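Local coordinates for protein EchA1_1 (Mycobacterium avium subsp. paratuberculosis, PDB 3R9T) that probably acts as an enoyl-CoA hydratase of the crotonase family, adding water to the double bond of enoyl-CoA thioesters in fatty acid metabolism, at residues E155-P158 against R159-M163. Sequence-based numbering, arbitrary orientation. Where two conformers were deposited one is given.
Sequences EQLP and RKVAM
Pro158 and Ala162 are joined by a backbone hydrogen bond of the first turn of helix 159-168: the Ala162 N-H donates to Pro158 O, with 2.8 Å between Ala162 N and Pro158 O and an N-H...O angle of 171°. Proline suits this N-cap place: its ring limits phi (-53° here), and its missing N-H costs the helix no bond, while its carbonyl accepts from Ala162. Ala162 CB lies 3.5 Å from the same Pro158 O and meets Leu157 CB at 4.0 Å; so small a side chain suits a place where it also packs on Ile153 and Ala154 of helix 149-156. Val161, one residue earlier, sends its two branches to different partners. CG2, beside its own backbone N and anti to the carbonyl carbon, rests on Pro158 CB at 4.0 Å; CG1, anti to the backbone N (chi1 178°), faces Leu157 CD1 more loosely at 4.3 Å. Leu157, Pro158 and Val161 also share the indole-bearing Trp180 of helix 174-180, so the apolar patch continues beyond the turn. Arg159 leads away from Pro158, its chain bent at chi2 and chi3, and packs on Tyr219 of a second subunit, while Lys160 NZ is hydrogen-bonded to Ser123 O and Gln156 OE1 of that subunit. This is a helix N-terminus with proline at the N-cap position, linking two consecutive helices of the crotonase fold at a subunit interface.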
loop_
_atom_site.group_PDB
_atom_site.type_symbol
_atom_site.label_atom_id
_atom_site.label_comp_id
_atom_site.label_asym_id
_atom_site.label_seq_id
_atom_site.Cartn_x
_atom_site.Cartn_y
_atom_site.Cartn_z
ATOM N N GLU B 155 -3.447 0.024 -5.642
ATOM C CA GLU B 155 -3.453 0.951 -4.509
ATOM C C GLU B 155 -4.198 0.410 -3.285
ATOM O O GLU B 155 -3.980 0.880 -2.161
ATOM C CB GLU B 155 -4.082 2.257 -4.939
ATOM C CG GLU B 155 -3.199 3.016 -5.893
ATOM C CD GLU B 155 -3.808 4.291 -6.437
ATOM O OE1 GLU B 155 -5.019 4.532 -6.232
ATOM O OE2 GLU B 155 -3.059 5.048 -7.110
ATOM N N GLN B 156 -5.072 -0.563 -3.507
ATOM C CA GLN B 156 -5.957 -1.044 -2.450
ATOM C C GLN B 156 -5.793 -2.507 -2.077
ATOM O O GLN B 156 -6.377 -2.952 -1.098
ATOM C CB GLN B 156 -7.396 -0.748 -2.829
ATOM C CG GLN B 156 -7.598 0.723 -3.118
ATOM C CD GLN B 156 -9.044 1.112 -3.274
ATOM O OE1 GLN B 156 -9.940 0.421 -2.780
ATOM N NE2 GLN B 156 -9.292 2.220 -3.972
ATOM N N LEU B 157 -5.024 -3.240 -2.873
ATOM C CA LEU B 157 -4.682 -4.629 -2.631
ATOM C C LEU B 157 -3.169 -4.741 -2.702
ATOM O O LEU B 157 -2.527 -3.916 -3.351
ATOM C CB LEU B 157 -5.286 -5.508 -3.732
ATOM C CG LEU B 157 -6.708 -6.044 -3.647
ATOM C CD1 LEU B 157 -7.038 -6.842 -4.888
ATOM C CD2 LEU B 157 -6.829 -6.950 -2.465
ATOM N N PRO B 158 -2.577 -5.755 -2.057
ATOM C CA PRO B 158 -1.142 -5.948 -2.211
ATOM C C PRO B 158 -0.763 -6.022 -3.677
ATOM O O PRO B 158 -1.468 -6.600 -4.498
ATOM C CB PRO B 158 -0.893 -7.284 -1.524
ATOM C CG PRO B 158 -1.946 -7.347 -0.492
ATOM C CD PRO B 158 -3.156 -6.763 -1.153
ATOM N N ARG B 159 0.358 -5.421 -4.004
ATOM C CA ARG B 159 0.732 -5.282 -5.388
ATOM C C ARG B 159 0.646 -6.576 -6.189
ATOM O O ARG B 159 0.028 -6.594 -7.247
ATOM C CB ARG B 159 2.134 -4.710 -5.470
ATOM C CG ARG B 159 2.826 -4.923 -6.783
ATOM C CD ARG B 159 2.248 -4.049 -7.837
ATOM N NE ARG B 159 2.615 -2.653 -7.638
ATOM C CZ ARG B 159 2.290 -1.669 -8.471
ATOM N NH1 ARG B 159 1.578 -1.924 -9.564
ATOM N NH2 ARG B 159 2.676 -0.424 -8.210
ATOM N N LYS B 160 1.271 -7.644 -5.725
ATOM C CA LYS B 160 1.244 -8.891 -6.490
ATOM C C LYS B 160 -0.171 -9.462 -6.632
ATOM O O LYS B 160 -0.529 -9.975 -7.687
ATOM C CB LYS B 160 2.181 -9.943 -5.872
ATOM C CG LYS B 160 3.484 -10.128 -6.622
ATOM C CD LYS B 160 4.319 -8.886 -6.666
ATOM C CE LYS B 160 5.638 -9.178 -7.356
ATOM N NZ LYS B 160 6.420 -7.936 -7.528
ATOM N N VAL B 161 -0.972 -9.369 -5.578
ATOM C CA VAL B 161 -2.349 -9.846 -5.619
ATOM C C VAL B 161 -3.171 -9.019 -6.637
ATOM O O VAL B 161 -3.962 -9.586 -7.420
ATOM C CB VAL B 161 -2.964 -9.803 -4.212
ATOM C CG1 VAL B 161 -4.414 -10.238 -4.222
ATOM C CG2 VAL B 161 -2.135 -10.683 -3.262
ATOM N N ALA B 162 -2.986 -7.695 -6.623
ATOM C CA ALA B 162 -3.649 -6.799 -7.563
ATOM C C ALA B 162 -3.271 -7.116 -9.001
ATOM O O ALA B 162 -4.128 -7.176 -9.892
ATOM C CB ALA B 162 -3.303 -5.341 -7.242
ATOM N N MET B 163 -1.984 -7.333 -9.235
ATOM C CA MET B 163 -1.501 -7.598 -10.582
ATOM C C MET B 163 -2.066 -8.919 -11.110
ATOM O O MET B 163 -2.405 -9.017 -12.279
ATOM C CB MET B 163 0.029 -7.609 -10.635
ATOM C CG MET B 163 0.579 -7.506 -12.053
ATOM S SD MET B 163 0.193 -5.932 -12.865
ATOM C CE MET B 163 0.116 -4.852 -11.421
#